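Local coordinates for m3DLH protein (PDB 7JKA) that probably hydrolyses dienelactones or related esters as an alpha/beta hydrolase of the dienelactone hydrolase family, with phosphotriesterase activity also suggested, at residues 138-143 with 157-162; 15-20 with 30-35; 208-213 with 232-237. All blocks are in the same frame, centred on the assembly; numbering follows the deposited sequence.

Contact 1. Residues 138-143 with 157-162; sequences ALELAR and GLLPEL
In this alpha/beta-hydrolase fold, the last turns of helix 133-143 meet the irregular loop that follows strand 150-154, and Arg143, Leu139 and Glu140 carry the contact to Leu158, Leu159 and Glu161. The helix begins just after Cys132 of a probable nucleophile elbow. Arg143 runs extended from CG to NE and reaches the loop end-on. Its NH1 and NH2 both donate to one acceptor, Leu159 O, at 2.9 and 2.8 Å respectively. The oxygen lies within 4° of the guanidinium plane for both bonds, but only NH2 sits in the carbonyl plane; NH1 stands 41° above it. A salt bridge from NH1 to Glu140 OE2 (2.9 Å), one helical turn back, helps fix the rotation of the guanidinium. Glu195 takes NH2 as a further partner, and the two glutamates probably offset the Arg143 charge, although Glu140 is shared with Arg101 and Arg105 through OE1. Over one guanidinium face lies Glu161 N, offset toward the rim, and Glu161 OE2 itself turns to Arg198. Glu140 crosses Leu159 at about a right angle, with OE2 beside CD2. Farther back along the helix, the contact is apolar: Leu139 CD1 touches Leu158 CD2 at 3.7 Å.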
# COMPACT_ATOMS: atom_id res chain seq x y z
N ALA A 138 -0.20 -0.72 4.60
CA ALA A 138 0.95 0.17 4.51
C ALA A 138 1.07 1.07 5.74
O ALA A 138 2.18 1.32 6.23
CB ALA A 138 0.86 0.98 3.21
N LEU A 139 -0.06 1.57 6.25
CA LEU A 139 -0.03 2.39 7.45
C LEU A 139 0.32 1.58 8.69
O LEU A 139 0.97 2.10 9.61
CB LEU A 139 -1.38 3.11 7.63
CG LEU A 139 -1.59 4.26 6.64
CD1 LEU A 139 -3.01 4.83 6.79
CD2 LEU A 139 -0.53 5.34 6.85
N GLU A 140 -0.09 0.30 8.75
CA GLU A 140 0.37 -0.55 9.85
C GLU A 140 1.88 -0.72 9.81
O GLU A 140 2.55 -0.71 10.85
CB GLU A 140 -0.30 -1.93 9.79
CG GLU A 140 -1.77 -1.90 10.18
CD GLU A 140 -1.99 -1.37 11.58
OE1 GLU A 140 -1.66 -2.08 12.56
OE2 GLU A 140 -2.51 -0.25 11.70
N LEU A 141 2.44 -0.85 8.60
CA LEU A 141 3.88 -0.98 8.46
C LEU A 141 4.58 0.29 8.93
O LEU A 141 5.57 0.24 9.65
CB LEU A 141 4.24 -1.26 7.01
CG LEU A 141 5.74 -1.43 6.67
CD1 LEU A 141 6.36 -2.58 7.47
CD2 LEU A 141 5.88 -1.67 5.16
N ALA A 142 4.03 1.45 8.56
CA ALA A 142 4.61 2.69 9.06
C ALA A 142 4.51 2.79 10.58
O ALA A 142 5.47 3.20 11.24
CB ALA A 142 3.90 3.88 8.41
N ARG A 143 3.36 2.41 11.13
CA ARG A 143 3.16 2.49 12.58
C ARG A 143 4.12 1.58 13.33
O ARG A 143 4.49 1.88 14.48
CB ARG A 143 1.72 2.12 12.91
CG ARG A 143 0.71 3.22 12.61
CD ARG A 143 -0.72 2.70 12.74
NE ARG A 143 -1.70 3.78 12.75
CZ ARG A 143 -3.01 3.58 12.63
NH1 ARG A 143 -3.49 2.36 12.50
NH2 ARG A 143 -3.84 4.61 12.70
N GLY A 157 -9.32 1.83 3.95
CA GLY A 157 -9.90 1.87 5.28
C GLY A 157 -8.87 2.30 6.30
O GLY A 157 -7.66 2.09 6.12
N LEU A 158 -9.34 2.94 7.35
CA LEU A 158 -8.49 3.47 8.39
C LEU A 158 -8.93 2.92 9.73
O LEU A 158 -10.12 2.69 9.98
CB LEU A 158 -8.55 5.00 8.41
CG LEU A 158 -8.13 5.62 7.07
CD1 LEU A 158 -8.56 7.09 7.03
CD2 LEU A 158 -6.63 5.47 6.83
N LEU A 159 -7.97 2.71 10.62
CA LEU A 159 -8.35 2.28 11.96
C LEU A 159 -7.37 2.87 12.96
O LEU A 159 -6.27 3.28 12.59
CB LEU A 159 -8.41 0.75 12.07
CG LEU A 159 -7.12 -0.02 12.33
CD1 LEU A 159 -7.49 -1.46 12.72
CD2 LEU A 159 -6.27 -0.02 11.09
N PRO A 160 -7.74 2.91 14.23
CA PRO A 160 -6.87 3.55 15.21
C PRO A 160 -5.55 2.82 15.41
O PRO A 160 -5.44 1.60 15.23
CB PRO A 160 -7.71 3.51 16.50
CG PRO A 160 -9.11 3.39 16.02
CD PRO A 160 -9.03 2.52 14.82
N GLU A 161 -4.55 3.60 15.80
CA GLU A 161 -3.25 3.06 16.18
C GLU A 161 -3.36 2.16 17.41
O GLU A 161 -4.37 2.14 18.11
CB GLU A 161 -2.27 4.19 16.52
CG GLU A 161 -2.64 4.91 17.83
CD GLU A 161 -1.67 6.02 18.23
OE1 GLU A 161 -0.72 6.30 17.47
OE2 GLU A 161 -1.86 6.62 19.32
N LEU A 162 -2.28 1.41 17.65
CA LEU A 162 -2.03 0.83 18.96
C LEU A 162 -1.32 1.88 19.82
O LEU A 162 -0.62 2.75 19.29
CB LEU A 162 -1.17 -0.41 18.84
CG LEU A 162 -1.71 -1.61 18.05
CD1 LEU A 162 -0.64 -2.68 18.01
CD2 LEU A 162 -2.97 -2.16 18.69

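Contact 2. Residues 15-20 with 30-35; sequences KHREIR and GELHWD
Arg17 and Trp34, on the same face of the strand pair, both have CG between the backbone N and the carbonyl carbon (chi1 71° and 77°), and their side chains meet. The indole is sandwiched. Lys15 CB lies 3.7 Å from the centroid of the Trp34 six-membered ring in a CH-pi contact, and on the opposite face Arg17 CZ stands 4.6 Å from that centroid, a cation-pi pair with NH1 nearest the ring. The guanidinium is steeply tilted to the indole, at 69°, while Leu32 CD2 lies over one of its faces, toward the rim, and NH2 goes on to Gln118 and Glu120. On the other face of the sheet, His16 CB sits centrally over the His33 ring, 3.6 Å from its centroid. His33 NE2 donates to Glu31 OE1 (2.7 Å), and a water joins His33 ND1 to Lys15 O, so both ring nitrogens have partners. His16 ND1 reaches Glu31 OE2 only weakly. Paired backbone bonds, such as Arg17 N to Leu32 O and Leu32 N to Arg17 O (each 2.9 Å), set the register. Hydrogen-bonded and non-hydrogen-bonded pairs alternate, the signature of antiparallel pairing, and strands 14-22 and 27-35, consecutive in the chain, form a beta hairpin at the edge of the alpha/beta-hydrolase sheet.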
# COMPACT_ATOMS: atom_id res chain seq x y z
N LYS A 15 10.96 -5.58 -16.38
CA LYS A 15 11.06 -7.00 -16.09
C LYS A 15 10.30 -7.29 -14.80
O LYS A 15 10.03 -6.39 -14.01
CB LYS A 15 12.52 -7.43 -15.94
CG LYS A 15 13.24 -7.41 -17.26
CD LYS A 15 14.65 -8.01 -17.21
CE LYS A 15 14.64 -9.49 -16.78
NZ LYS A 15 14.04 -10.39 -17.79
N HIS A 16 9.96 -8.56 -14.61
CA HIS A 16 9.42 -8.99 -13.34
C HIS A 16 9.96 -10.36 -13.00
O HIS A 16 10.32 -11.15 -13.88
CB HIS A 16 7.88 -8.99 -13.32
CG HIS A 16 7.27 -9.87 -14.36
ND1 HIS A 16 6.59 -11.03 -14.05
CD2 HIS A 16 7.25 -9.78 -15.72
CE1 HIS A 16 6.17 -11.60 -15.16
NE2 HIS A 16 6.56 -10.87 -16.19
N ARG A 17 9.98 -10.65 -11.70
CA ARG A 17 10.37 -11.98 -11.25
C ARG A 17 9.59 -12.31 -9.99
O ARG A 17 9.27 -11.44 -9.17
CB ARG A 17 11.89 -12.10 -11.01
CG ARG A 17 12.44 -11.36 -9.80
CD ARG A 17 13.96 -11.55 -9.75
NE ARG A 17 14.61 -10.86 -8.63
CZ ARG A 17 15.26 -9.71 -8.74
NH1 ARG A 17 15.36 -9.11 -9.93
NH2 ARG A 17 15.84 -9.17 -7.68
N GLU A 18 9.25 -13.59 -9.86
CA GLU A 18 8.62 -14.08 -8.65
C GLU A 18 9.61 -14.02 -7.50
O GLU A 18 10.79 -14.31 -7.66
CB GLU A 18 8.15 -15.52 -8.87
CG GLU A 18 7.32 -16.09 -7.78
CD GLU A 18 6.66 -17.39 -8.21
OE1 GLU A 18 7.26 -18.46 -7.97
OE2 GLU A 18 5.56 -17.32 -8.80
N ILE A 19 9.12 -13.61 -6.33
CA ILE A 19 9.93 -13.55 -5.11
C ILE A 19 9.21 -14.37 -4.05
O ILE A 19 8.08 -14.06 -3.69
CB ILE A 19 10.13 -12.12 -4.60
CG1 ILE A 19 10.58 -11.17 -5.72
CG2 ILE A 19 11.14 -12.13 -3.49
CD1 ILE A 19 12.06 -11.10 -5.86
N ARG A 20 9.88 -15.37 -3.50
CA ARG A 20 9.33 -16.16 -2.41
C ARG A 20 9.95 -15.69 -1.10
O ARG A 20 11.17 -15.50 -1.02
CB ARG A 20 9.58 -17.66 -2.65
CG ARG A 20 8.88 -18.08 -3.91
CD ARG A 20 8.80 -19.58 -4.12
NE ARG A 20 7.92 -19.83 -5.25
CZ ARG A 20 6.67 -20.29 -5.17
NH1 ARG A 20 6.14 -20.60 -4.00
NH2 ARG A 20 5.97 -20.44 -6.29
N GLY A 30 5.50 -13.10 -3.82
CA GLY A 30 5.32 -11.79 -4.39
C GLY A 30 5.93 -11.70 -5.77
O GLY A 30 6.33 -12.70 -6.37
N GLU A 31 5.98 -10.47 -6.27
CA GLU A 31 6.49 -10.24 -7.62
C GLU A 31 7.23 -8.91 -7.64
O GLU A 31 6.66 -7.87 -7.29
CB GLU A 31 5.34 -10.27 -8.63
CG GLU A 31 5.79 -10.27 -10.08
CD GLU A 31 4.62 -10.50 -11.02
OE1 GLU A 31 3.88 -9.55 -11.27
OE2 GLU A 31 4.44 -11.64 -11.50
N LEU A 32 8.50 -8.94 -8.03
CA LEU A 32 9.32 -7.74 -8.14
C LEU A 32 9.29 -7.26 -9.58
O LEU A 32 9.49 -8.06 -10.49
CB LEU A 32 10.78 -7.98 -7.71
CG LEU A 32 11.64 -6.71 -7.71
CD1 LEU A 32 11.39 -5.90 -6.41
CD2 LEU A 32 13.13 -7.00 -7.88
N HIS A 33 9.02 -5.96 -9.76
CA HIS A 33 9.07 -5.29 -11.06
C HIS A 33 10.18 -4.25 -11.04
O HIS A 33 10.31 -3.50 -10.07
CB HIS A 33 7.73 -4.63 -11.39
CG HIS A 33 6.63 -5.61 -11.63
ND1 HIS A 33 6.03 -5.76 -12.86
CD2 HIS A 33 6.03 -6.49 -10.80
CE1 HIS A 33 5.12 -6.72 -12.78
NE2 HIS A 33 5.08 -7.16 -11.54
N TRP A 34 10.98 -4.21 -12.10
CA TRP A 34 12.07 -3.25 -12.14
C TRP A 34 12.40 -2.97 -13.60
O TRP A 34 12.00 -3.72 -14.49
CB TRP A 34 13.29 -3.75 -11.35
CG TRP A 34 14.11 -4.79 -12.06
CD1 TRP A 34 15.28 -4.57 -12.73
CD2 TRP A 34 13.83 -6.20 -12.19
NE1 TRP A 34 15.75 -5.75 -13.27
CE2 TRP A 34 14.87 -6.76 -12.96
CE3 TRP A 34 12.79 -7.04 -11.74
CZ2 TRP A 34 14.92 -8.11 -13.28
CZ3 TRP A 34 12.85 -8.39 -12.09
CH2 TRP A 34 13.90 -8.91 -12.83
N ASP A 35 13.12 -1.88 -13.83
CA ASP A 35 13.60 -1.53 -15.17
C ASP A 35 15.04 -1.99 -15.28
O ASP A 35 15.91 -1.47 -14.57
CB ASP A 35 13.46 -0.02 -15.39
CG ASP A 35 13.96 0.45 -16.76
OD1 ASP A 35 14.37 -0.37 -17.61
OD2 ASP A 35 13.92 1.67 -16.97
O HOH W 1 7.73 -5.03 -14.97

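Contact 3. Residues 208-213 with 232-237; sequences YGNAAH and PLTEAR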
# COMPACT_ATOMS: atom_id res chain seq x y z
N TYR A 208 -10.87 13.45 -2.42
CA TYR A 208 -11.17 13.55 -3.85
C TYR A 208 -12.68 13.46 -4.03
O TYR A 208 -13.27 12.38 -3.88
CB TYR A 208 -10.45 12.46 -4.64
CG TYR A 208 -8.96 12.68 -4.69
CD1 TYR A 208 -8.40 13.57 -5.61
CD2 TYR A 208 -8.09 11.98 -3.85
CE1 TYR A 208 -7.02 13.77 -5.67
CE2 TYR A 208 -6.73 12.17 -3.91
CZ TYR A 208 -6.20 13.07 -4.82
OH TYR A 208 -4.83 13.27 -4.90
N GLY A 209 -13.32 14.58 -4.34
CA GLY A 209 -14.76 14.61 -4.35
C GLY A 209 -15.40 13.66 -5.34
O GLY A 209 -16.49 13.14 -5.09
N ASN A 210 -14.75 13.42 -6.47
CA ASN A 210 -15.40 12.62 -7.51
C ASN A 210 -15.59 11.16 -7.10
O ASN A 210 -16.41 10.46 -7.70
CB ASN A 210 -14.57 12.65 -8.80
CG ASN A 210 -14.54 14.02 -9.47
OD1 ASN A 210 -15.43 14.86 -9.29
ND2 ASN A 210 -13.50 14.23 -10.27
N ALA A 211 -14.87 10.69 -6.10
CA ALA A 211 -14.48 9.29 -6.03
C ALA A 211 -15.07 8.57 -4.82
O ALA A 211 -15.25 9.16 -3.75
CB ALA A 211 -12.98 9.17 -5.99
N ALA A 212 -15.31 7.27 -4.99
CA ALA A 212 -15.77 6.42 -3.90
C ALA A 212 -14.71 5.38 -3.59
O ALA A 212 -13.52 5.65 -3.77
CB ALA A 212 -17.11 5.76 -4.25
N HIS A 213 -15.10 4.19 -3.16
CA HIS A 213 -14.11 3.15 -2.93
C HIS A 213 -13.62 2.56 -4.26
O HIS A 213 -14.31 2.61 -5.28
CB HIS A 213 -14.69 2.04 -2.06
CG HIS A 213 -13.66 1.29 -1.26
ND1 HIS A 213 -12.98 1.87 -0.21
CD2 HIS A 213 -13.20 0.02 -1.37
CE1 HIS A 213 -12.15 0.98 0.31
NE2 HIS A 213 -12.26 -0.14 -0.38
N PRO A 232 -11.45 7.53 -13.27
CA PRO A 232 -10.14 7.70 -13.91
C PRO A 232 -9.49 9.03 -13.61
O PRO A 232 -8.26 9.10 -13.53
CB PRO A 232 -10.44 7.53 -15.41
CG PRO A 232 -11.88 7.84 -15.54
CD PRO A 232 -12.54 7.42 -14.25
N LEU A 233 -10.27 10.10 -13.42
CA LEU A 233 -9.66 11.39 -13.09
C LEU A 233 -8.96 11.34 -11.75
O LEU A 233 -7.81 11.78 -11.61
CB LEU A 233 -10.74 12.47 -13.11
CG LEU A 233 -10.30 13.93 -13.23
CD1 LEU A 233 -9.24 14.10 -14.30
CD2 LEU A 233 -11.51 14.82 -13.52
N THR A 234 -9.63 10.79 -10.73
CA THR A 234 -9.03 10.65 -9.41
C THR A 234 -7.87 9.67 -9.44
O THR A 234 -6.87 9.87 -8.74
CB THR A 234 -10.08 10.21 -8.40
OG1 THR A 234 -11.12 11.19 -8.32
CG2 THR A 234 -9.45 10.04 -7.03
N GLU A 235 -7.98 8.60 -10.24
CA GLU A 235 -6.84 7.70 -10.39
C GLU A 235 -5.61 8.45 -10.86
O GLU A 235 -4.53 8.33 -10.28
CB GLU A 235 -7.17 6.55 -11.35
CG GLU A 235 -5.95 5.61 -11.47
CD GLU A 235 -6.09 4.56 -12.54
OE1 GLU A 235 -6.80 4.81 -13.54
OE2 GLU A 235 -5.47 3.47 -12.39
N ALA A 236 -5.77 9.30 -11.87
CA ALA A 236 -4.63 10.03 -12.41
C ALA A 236 -4.12 11.07 -11.42
O ALA A 236 -2.90 11.20 -11.21
CB ALA A 236 -5.03 10.69 -13.72
N ARG A 237 -5.03 11.83 -10.82
CA ARG A 237 -4.60 12.87 -9.88
C ARG A 237 -3.86 12.28 -8.69
O ARG A 237 -2.83 12.82 -8.25
CB ARG A 237 -5.81 13.66 -9.38
CG ARG A 237 -6.45 14.56 -10.43
CD ARG A 237 -7.83 14.94 -9.97
NE ARG A 237 -8.36 15.97 -10.84
CZ ARG A 237 -9.59 16.48 -10.71
NH1 ARG A 237 -10.39 16.05 -9.74
NH2 ARG A 237 -10.00 17.43 -11.53
O HOH W 2 -4.04 15.37 -6.32
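A type I beta turn from Tyr208 to Ala211, closed by Ala211 N to Tyr208 O (3.2 Å), brings residues 208-211 against the first turns of helix 232-250, where the CA atoms of Ala211 and Thr234 come nearest, at 6.6 Å. No direct hydrogen bond spans the two segments, so van der Waals contact carries the joint. Thr234 is its centre. With OG1 beside the backbone N (chi1 -60°) and CG2 anti to that nitrogen, its two branches meet different partners. The methyl CG2 touches Tyr208 CB at 3.5 Å and CG at 3.6 Å, coming obliquely to the ring. OG1 lies 3.6 Å from Ala211 CB and has its polar partner in Glu231. The Tyr208 and Arg237 side chains run past each other in opposite directions, with Tyr208 CE1 3.9 Å from Arg237 CB. A water in the ring plane binds Tyr208 OH at 2.7 Å and donates a weak bond to Arg237 O. An alanine in place of Tyr208 would probably open a gap beside Thr234 CG2 and Arg237 CB and leave that water without its phenolic partner. At the outer end, Asn210 ND2 approaches Leu233 CD2 and crosses Arg237 at about a right angle, with Arg237 NH1 3.6 Å away. The loop runs on to His213, which bonds to Asp181 and touches Cys132, consistent with the Cys-His-Asp triad of dienelactone hydrolases. Tyr208 also touches Ser238 and Ala241, so the contact seats helix 232-250 against the end of strand 203-208, beside strand 172-178.

Overall arrangement
From the N terminus the three contacts follow in series, with none nested or crossed. Contact 2 comes first and closes the hairpin of strands 14-22 and 27-35, which joins the sheet through strand 71-74. Contact 1 next closes the path from helix 133-143 through strand 150-154 to the following loop. Contact 3 comes last, spanning the long loop between strand 203-208 and helix 232-250. Contacts 1 and 2 lie on opposite sides of the chain's centre, their centres about 26 Å apart. Contacts 1 and 3 approach to about 5 Å between nearest atoms without touching, whereas the nearest atoms of contact 2 stay about 13 Å from contact 1 and about 15 Å from contact 3.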